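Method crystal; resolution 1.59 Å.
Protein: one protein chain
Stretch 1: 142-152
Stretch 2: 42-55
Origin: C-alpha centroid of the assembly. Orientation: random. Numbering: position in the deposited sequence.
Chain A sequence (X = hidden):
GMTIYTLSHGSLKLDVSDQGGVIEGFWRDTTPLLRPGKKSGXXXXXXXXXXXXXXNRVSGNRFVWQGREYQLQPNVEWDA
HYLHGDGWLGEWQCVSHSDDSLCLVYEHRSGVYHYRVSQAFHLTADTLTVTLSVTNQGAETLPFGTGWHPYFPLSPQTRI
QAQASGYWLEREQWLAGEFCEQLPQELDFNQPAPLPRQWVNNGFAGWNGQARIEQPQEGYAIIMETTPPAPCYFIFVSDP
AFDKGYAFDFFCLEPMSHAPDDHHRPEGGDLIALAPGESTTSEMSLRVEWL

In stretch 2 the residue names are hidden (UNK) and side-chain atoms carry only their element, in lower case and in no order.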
ATOM      1  N   LEU A 142      -0.757  13.881 -16.345  1.00 33.94           N
ATOM      2  CA  LEU A 142       0.345  13.115 -15.698  1.00 31.92           C
ATOM      3  C   LEU A 142      -0.093  11.687 -15.449  1.00 31.31           C
ATOM      4  O   LEU A 142      -1.299  11.401 -15.482  1.00 32.72           O
ATOM      5  CB  LEU A 142       0.767  13.766 -14.395  1.00 28.46           C
ATOM      6  CG  LEU A 142       1.547  15.082 -14.489  1.00 30.96           C
ATOM      7  CD1 LEU A 142       1.719  15.748 -13.130  1.00 32.18           C
ATOM      8  CD2 LEU A 142       2.925  14.858 -15.111  1.00 31.86           C
ATOM      9  N   PRO A 143       0.860  10.765 -15.261  1.00 28.46           N
ATOM     10  CA  PRO A 143       0.512   9.364 -15.039  1.00 30.24           C
ATOM     11  C   PRO A 143       0.360   9.041 -13.548  1.00 28.01           C
ATOM     12  O   PRO A 143       1.237   9.377 -12.733  1.00 28.05           O
ATOM     13  CB  PRO A 143       1.692   8.620 -15.700  1.00 31.15           C
ATOM     14  CG  PRO A 143       2.862   9.469 -15.386  1.00 30.39           C
ATOM     15  CD  PRO A 143       2.304  10.908 -15.544  1.00 27.57           C
ATOM     16  N   PHE A 144      -0.782   8.432 -13.212  1.00 25.87           N
ATOM     17  CA  PHE A 144      -1.203   8.198 -11.855  1.00 25.92           C
ATOM     18  C   PHE A 144      -1.293   6.726 -11.503  1.00 27.55           C
ATOM     19  O   PHE A 144      -1.555   5.842 -12.330  1.00 28.26           O
ATOM     20  CB  PHE A 144      -2.575   8.839 -11.581  1.00 29.36           C
ATOM     21  CG  PHE A 144      -2.551  10.363 -11.374  1.00 26.06           C
ATOM     22  CD1 PHE A 144      -2.416  11.212 -12.443  1.00 28.98           C
ATOM     23  CD2 PHE A 144      -2.793  10.934 -10.126  1.00 27.64           C
ATOM     24  CE1 PHE A 144      -2.406  12.574 -12.267  1.00 24.53           C
ATOM     25  CE2 PHE A 144      -2.805  12.339  -9.957  1.00 26.48           C
ATOM     26  CZ  PHE A 144      -2.653  13.137 -11.027  1.00 29.61           C
ATOM     27  N   GLY A 145      -1.129   6.484 -10.225  1.00 24.73           N
ATOM     28  CA  GLY A 145      -1.411   5.165  -9.680  1.00 26.37           C
ATOM     29  C   GLY A 145      -1.875   5.281  -8.228  1.00 25.59           C
ATOM     30  O   GLY A 145      -1.777   6.323  -7.624  1.00 25.72           O
ATOM     31  N   THR A 146      -2.348   4.161  -7.713  1.00 26.65           N
ATOM     32  CA  THR A 146      -2.822   4.034  -6.328  1.00 24.67           C
ATOM     33  C   THR A 146      -2.429   2.691  -5.756  1.00 29.17           C
ATOM     34  O   THR A 146      -2.077   1.715  -6.480  1.00 26.39           O
ATOM     35  CB  THR A 146      -4.374   4.163  -6.263  1.00 31.22           C
ATOM     36  OG1 THR A 146      -4.949   3.298  -7.252  1.00 34.84           O
ATOM     37  CG2 THR A 146      -4.792   5.567  -6.530  1.00 29.97           C
ATOM     38  N   GLY A 147      -2.491   2.637  -4.428  1.00 21.81           N
ATOM     39  CA  GLY A 147      -2.168   1.415  -3.746  1.00 24.85           C
ATOM     40  C   GLY A 147      -2.222   1.630  -2.280  1.00 20.60           C
ATOM     41  O   GLY A 147      -2.634   2.679  -1.833  1.00 19.14           O
ATOM     42  N   TRP A 148      -1.855   0.580  -1.573  1.00 20.34           N
ATOM     43  CA  TRP A 148      -1.792   0.621  -0.129  1.00 18.42           C
ATOM     44  C   TRP A 148      -0.619  -0.160   0.365  1.00 20.12           C
ATOM     45  O   TRP A 148      -0.057  -1.026  -0.327  1.00 21.29           O
ATOM     46  CB  TRP A 148      -3.069   0.021   0.493  1.00 20.41           C
ATOM     47  CG  TRP A 148      -4.311   0.812   0.330  1.00 19.74           C
ATOM     48  CD1 TRP A 148      -4.844   1.765   1.186  1.00 23.80           C
ATOM     49  CD2 TRP A 148      -5.214   0.719  -0.780  1.00 22.84           C
ATOM     50  NE1 TRP A 148      -6.036   2.268   0.638  1.00 23.69           N
ATOM     51  CE2 TRP A 148      -6.276   1.640  -0.550  1.00 22.74           C
ATOM     52  CE3 TRP A 148      -5.218  -0.033  -1.969  1.00 23.20           C
ATOM     53  CZ2 TRP A 148      -7.328   1.800  -1.453  1.00 30.34           C
ATOM     54  CZ3 TRP A 148      -6.238   0.142  -2.873  1.00 26.68           C
ATOM     55  CH2 TRP A 148      -7.301   1.043  -2.595  1.00 27.40           C
ATOM     56  N   HIS A 149      -0.292   0.147   1.626  1.00 19.12           N
ATOM     57  CA  HIS A 149       0.853  -0.411   2.303  1.00 18.40           C
ATOM     58  C   HIS A 149       0.456  -0.971   3.656  1.00 19.55           C
ATOM     59  O   HIS A 149       0.740  -0.366   4.699  1.00 19.76           O
ATOM     60  CB  HIS A 149       1.922   0.677   2.374  1.00 19.39           C
ATOM     61  CG  HIS A 149       3.269   0.210   2.797  1.00 19.39           C
ATOM     62  ND1 HIS A 149       3.528  -0.232   4.072  1.00 20.85           N
ATOM     63  CD2 HIS A 149       4.464   0.231   2.160  1.00 22.00           C
ATOM     64  CE1 HIS A 149       4.822  -0.497   4.199  1.00 22.64           C
ATOM     65  NE2 HIS A 149       5.413  -0.202   3.056  1.00 24.54           N
ATOM     66  N   PRO A 150      -0.250  -2.114   3.662  1.00 21.00           N
ATOM     67  CA  PRO A 150      -0.656  -2.695   4.941  1.00 20.17           C
ATOM     68  C   PRO A 150       0.454  -3.471   5.620  1.00 21.35           C
ATOM     69  O   PRO A 150       1.258  -4.150   4.952  1.00 21.53           O
ATOM     70  CB  PRO A 150      -1.843  -3.590   4.554  1.00 21.60           C
ATOM     71  CG  PRO A 150      -1.597  -3.938   3.152  1.00 21.48           C
ATOM     72  CD  PRO A 150      -0.852  -2.837   2.526  1.00 24.30           C
ATOM     73  N   TYR A 151       0.443  -3.407   6.944  1.00 17.56           N
ATOM     74  CA  TYR A 151       1.326  -4.137   7.795  1.00 19.09           C
ATOM     75  C   TYR A 151       0.549  -5.259   8.474  1.00 20.95           C
ATOM     76  O   TYR A 151      -0.403  -4.995   9.231  1.00 21.75           O
ATOM     77  CB  TYR A 151       1.873  -3.241   8.893  1.00 18.38           C
ATOM     78  CG  TYR A 151       2.799  -2.117   8.430  1.00 16.63           C
ATOM     79  CD1 TYR A 151       2.276  -0.910   7.947  1.00 19.20           C
ATOM     80  CD2 TYR A 151       4.171  -2.242   8.527  1.00 20.25           C
ATOM     81  CE1 TYR A 151       3.141   0.133   7.549  1.00 20.69           C
ATOM     82  CE2 TYR A 151       5.010  -1.189   8.157  1.00 21.48           C
ATOM     83  CZ  TYR A 151       4.488  -0.052   7.654  1.00 18.54           C
ATOM     84  OH  TYR A 151       5.324   0.995   7.286  1.00 20.20           O
ATOM     85  N   PHE A 152       0.944  -6.506   8.219  1.00 20.31           N
ATOM     86  CA  PHE A 152       0.281  -7.668   8.817  1.00 20.14           C
ATOM     87  C   PHE A 152       1.123  -8.276   9.933  1.00 24.51           C
ATOM     88  O   PHE A 152       2.339  -8.271   9.865  1.00 23.01           O
ATOM     89  CB  PHE A 152       0.108  -8.750   7.766  1.00 23.00           C
ATOM     90  CG  PHE A 152      -0.803  -8.367   6.646  1.00 19.09           C
ATOM     91  CD1 PHE A 152      -2.173  -8.516   6.791  1.00 25.96           C
ATOM     92  CD2 PHE A 152      -0.310  -7.821   5.495  1.00 23.99           C
ATOM     93  CE1 PHE A 152      -3.045  -8.131   5.784  1.00 25.17           C
ATOM     94  CE2 PHE A 152      -1.181  -7.465   4.453  1.00 22.96           C
ATOM     95  CZ  PHE A 152      -2.549  -7.641   4.593  1.00 23.30           C
ATOM     96  N   UNK A  42       2.913   9.143  12.667  1.00 21.34           N
ATOM     97  CA  UNK A  42       3.920   8.743  11.725  1.00 21.44           C
ATOM     98  C   UNK A  42       3.380   7.492  11.002  1.00 19.84           C
ATOM     99  O   UNK A  42       3.055   6.460  11.625  1.00 20.08           O
ATOM    100  c   UNK A  42       5.240   8.423  12.448  1.00 24.17           C
ATOM    101  c   UNK A  42       6.279   7.943  11.417  1.00 27.67           C
ATOM    102  c   UNK A  42       5.734   9.699  13.270  1.00 26.00           C
ATOM    103  N   UNK A  43       3.220   7.621   9.702  1.00 18.24           N
ATOM    104  CA  UNK A  43       2.557   6.568   8.903  1.00 18.90           C
ATOM    105  C   UNK A  43       3.227   5.201   8.958  1.00 19.28           C
ATOM    106  O   UNK A  43       2.544   4.174   8.924  1.00 17.44           O
ATOM    107  c   UNK A  43       2.377   7.027   7.444  1.00 19.34           C
ATOM    108  N   UNK A  44       4.551   5.186   9.058  1.00 19.14           N
ATOM    109  CA  UNK A  44       5.300   3.931   9.153  1.00 18.98           C
ATOM    110  C   UNK A  44       5.142   3.230  10.504  1.00 19.95           C
ATOM    111  O   UNK A  44       5.638   2.107  10.679  1.00 19.49           O
ATOM    112  o   UNK A  44       7.344   5.143   9.682  1.00 20.34           O
ATOM    113  c   UNK A  44       6.955   4.528   7.336  1.00 21.44           C
ATOM    114  c   UNK A  44       6.792   4.138   8.825  1.00 21.36           C
ATOM    115  N   UNK A  45       4.447   3.868  11.446  1.00 18.49           N
ATOM    116  CA  UNK A  45       4.070   3.223  12.715  1.00 17.83           C
ATOM    117  C   UNK A  45       2.618   2.755  12.724  1.00 19.38           C
ATOM    118  O   UNK A  45       2.187   2.214  13.732  1.00 20.45           O
ATOM    119  c   UNK A  45       5.644   4.560  14.184  1.00 27.42           C
ATOM    120  c   UNK A  45       4.217   4.168  13.882  1.00 21.24           C
ATOM    121  o   UNK A  45       5.781   5.659  14.798  1.00 30.81           O
ATOM    122  o   UNK A  45       6.579   3.754  13.920  1.00 24.93           O
ATOM    123  N   UNK A  46       1.904   2.951  11.622  1.00 17.37           N
ATOM    124  CA  UNK A  46       0.456   2.664  11.556  1.00 18.10           C
ATOM    125  C   UNK A  46       0.182   1.241  11.083  1.00 18.82           C
ATOM    126  O   UNK A  46       1.092   0.430  10.992  1.00 19.84           O
ATOM    127  c   UNK A  46      -0.225   3.635  10.628  1.00 17.37           C
ATOM    128  N   UNK A  47      -1.075   0.920  10.865  1.00 17.85           N
ATOM    129  CA  UNK A  47      -1.472  -0.414  10.343  1.00 18.75           C
ATOM    130  C   UNK A  47      -1.463  -0.508   8.818  1.00 19.41           C
ATOM    131  O   UNK A  47      -1.324  -1.600   8.276  1.00 19.07           O
ATOM    132  c   UNK A  47      -2.892  -0.753  10.810  1.00 19.96           C
ATOM    133  o   UNK A  47      -2.985  -0.616  12.195  1.00 20.52           O
ATOM    134  N   UNK A  48      -1.697   0.626   8.148  1.00 17.79           N
ATOM    135  CA  UNK A  48      -1.789   0.703   6.678  1.00 18.68           C
ATOM    136  C   UNK A  48      -1.757   2.152   6.273  1.00 21.67           C
ATOM    137  O   UNK A  48      -2.406   2.983   6.912  1.00 20.59           O
ATOM    138  s   UNK A  48      -3.276   0.014   4.412  1.00 21.41           S
ATOM    139  c   UNK A  48      -3.112   0.092   6.163  1.00 19.61           C
ATOM    140  N   UNK A  49      -1.099   2.464   5.142  1.00 18.43           N
ATOM    141  CA  UNK A  49      -1.188   3.812   4.601  1.00 18.37           C
ATOM    142  C   UNK A  49      -1.437   3.781   3.112  1.00 17.98           C
ATOM    143  O   UNK A  49      -1.079   2.795   2.453  1.00 18.82           O
ATOM    144  c   UNK A  49       0.046   4.679   4.977  1.00 18.11           C
ATOM    145  c   UNK A  49       1.873   4.392   3.273  1.00 17.38           C
ATOM    146  c   UNK A  49       3.958   3.390   3.768  1.00 18.66           C
ATOM    147  c   UNK A  49       2.277   3.547   5.479  1.00 15.50           C
ATOM    148  c   UNK A  49       1.392   4.153   4.544  1.00 15.73           C
ATOM    149  c   UNK A  49       3.120   4.052   2.888  1.00 16.45           C
ATOM    150  c   UNK A  49       3.527   3.132   5.069  1.00 18.05           C
ATOM    151  N   UNK A  50      -2.049   4.839   2.576  1.00 16.90           N
ATOM    152  CA  UNK A  50      -2.410   4.898   1.167  1.00 19.07           C
ATOM    153  C   UNK A  50      -1.246   5.391   0.361  1.00 18.03           C
ATOM    154  O   UNK A  50      -0.355   6.105   0.881  1.00 17.83           O
ATOM    155  c   UNK A  50      -3.183   6.876   2.261  1.00 18.78           C
ATOM    156  c   UNK A  50      -3.533   5.929   1.133  1.00 19.29           C
ATOM    157  c   UNK A  50      -2.617   5.970   3.339  1.00 17.74           C
ATOM    158  N   UNK A  51      -1.214   4.957  -0.897  1.00 18.45           N
ATOM    159  CA  UNK A  51      -0.183   5.381  -1.837  1.00 18.17           C
ATOM    160  C   UNK A  51      -0.858   6.193  -2.954  1.00 20.34           C
ATOM    161  O   UNK A  51      -1.639   5.636  -3.741  1.00 22.86           O
ATOM    162  c   UNK A  51       1.544   1.809  -2.020  1.00 18.94           C
ATOM    163  c   UNK A  51       0.991   3.079  -1.356  1.00 19.35           C
ATOM    164  c   UNK A  51       2.007   3.676  -0.392  1.00 19.26           C
ATOM    165  c   UNK A  51       0.511   4.109  -2.416  1.00 19.54           C
ATOM    166  N   UNK A  52      -0.603   7.498  -2.977  1.00 19.27           N
ATOM    167  CA  UNK A  52      -1.181   8.408  -3.986  1.00 19.99           C
ATOM    168  C   UNK A  52      -0.287   9.642  -4.056  1.00 19.11           C
ATOM    169  O   UNK A  52       0.105  10.193  -3.022  1.00 22.23           O
ATOM    170  c   UNK A  52      -2.701   9.500  -2.170  1.00 21.47           C
ATOM    171  c   UNK A  52      -2.640   8.777  -3.582  1.00 22.37           C
ATOM    172  c   UNK A  52      -3.247   9.663  -4.620  1.00 26.57           C
ATOM    173  N   UNK A  53       0.092  10.101  -5.269  1.00 20.60           N
ATOM    174  CA  UNK A  53      -0.461   9.763  -6.580  1.00 23.02           C
ATOM    175  C   UNK A  53       0.308   8.687  -7.350  1.00 24.25           C
ATOM    176  O   UNK A  53       0.085   8.494  -8.548  1.00 26.06           O
ATOM    177  c   UNK A  53       0.923  11.675  -6.805  1.00 22.95           C
ATOM    178  c   UNK A  53      -0.367  11.104  -7.307  1.00 23.85           C
ATOM    179  c   UNK A  53       0.872  11.338  -5.321  1.00 21.19           C
ATOM    180  N   UNK A  54       1.205   7.984  -6.680  1.00 22.38           N
ATOM    181  CA  UNK A  54       1.773   6.719  -7.180  1.00 21.68           C
ATOM    182  C   UNK A  54       2.463   6.032  -6.048  1.00 21.55           C
ATOM    183  O   UNK A  54       2.571   6.588  -4.942  1.00 20.77           O
ATOM    184  c   UNK A  54       4.864  10.028  -8.198  1.00 24.92           C
ATOM    185  c   UNK A  54       3.866   7.835  -8.084  1.00 22.72           C
ATOM    186  c   UNK A  54       6.028   9.542  -7.663  1.00 22.05           C
ATOM    187  c   UNK A  54       6.115   8.201  -7.365  1.00 27.86           C
ATOM    188  c   UNK A  54       2.728   6.924  -8.367  1.00 23.14           C
ATOM    189  c   UNK A  54       3.798   9.170  -8.419  1.00 24.78           C
ATOM    190  c   UNK A  54       5.044   7.352  -7.586  1.00 22.17           C
ATOM    191  N   UNK A  55       2.864   4.792  -6.263  1.00 20.70           N
ATOM    192  CA  UNK A  55       3.494   4.014  -5.210  1.00 19.60           C
ATOM    193  C   UNK A  55       4.998   3.916  -5.439  1.00 20.31           C
ATOM    194  O   UNK A  55       5.481   3.952  -6.595  1.00 21.37           O
ATOM    195  c   UNK A  55       2.923   2.613  -5.184  1.00 22.01           C
TER

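Position 42 carries three side-chain carbons, one bearing the other two. They lie out of reach of stretch 1. The branch at the first carbon makes it Val42.

Position 43 has a single side-chain carbon, which does not touch stretch 1. This is Ala43.

Position 44 has one carbon bearing an oxygen and a carbon. Its CB lies 3.8 Å from Tyr151 OH, and its CA 3.5 Å from the same OH. One hydroxyl and one methyl on CB give Thr44.

Position 45 has two carbons, the second carrying two oxygens, and points away from stretch 1. Its backbone N bonds to the O of Val42, closing a 3-10 turn. Two carbons ending in two oxygens, a short carboxylate, give Asp45.

Position 46 again has one carbon. Its backbone O sits 3.5 Å from Tyr151 CD1. This is Ala46.

Position 47 has one carbon and then one oxygen, directed away. Its backbone O accepts a nearly straight hydrogen bond from Tyr151 N, at 2.9 Å. It is Ser47, whose hydroxyl is satisfied elsewhere in the structure.

Position 48 has one carbon and then a sulfur. The sulfur lies 3.9 Å from Trp148 CB and 3.9 Å from Pro150 CB. A sulfur ending the chain here means Cys48.

Position 49 has one carbon and a ring of six carbons, with no oxygen. The ring forms an offset stack with the His149 ring, centroids 4.3 Å apart and planes at 12°. This is Phe49. Its edge faces Tyr151 OH, 3.6 Å from Phe49 CE2.

Position 50 has three carbons closing a ring onto its own backbone N. It is Pro50, with CB 4.4 Å from Trp148 CD1. With no amide hydrogen, it cannot donate here, and it sits in a non-hydrogen-bonded pair with Trp148.

Position 51 has four carbons, forked at the second. One branch end lies 3.6 Å from Trp148 N, the other 4.1 Å from His149 CB. This is Leu51, chi1 m and chi2 t.

Position 52 has three carbons, forked at the first. They make no close contact with stretch 1. It is Val52.

Position 53 has three carbons closed onto the backbone N, after a cis peptide bond. It is Pro53. Its CB is 3.7 Å from Phe144 CD2, and its O accepts a bond from Gly145 N at 2.9 Å.

Position 54 has one carbon and a six-carbon ring, whose end leads away from stretch 1. It is Phe54.

Position 55 has one carbon, directed toward stretch 1 but not in contact with it. It is Ala55.

The contact is an antiparallel strand pairing. Leu51 N to Gly147 O (2.8 Å) anchors it, flanked by the nearly straight bonds at Ser47 and Pro53; the return bond from Gly147 N to Leu51 O (3.2 Å) is weak. Cys48 and Pro50 pack on one face with Trp148 and Pro150. Phe49 and Leu51 share the other with His149. Backbone pairing sets the register, and side chains fill both faces.

Stretch 2 42-55: VATDASCFPLVPFA
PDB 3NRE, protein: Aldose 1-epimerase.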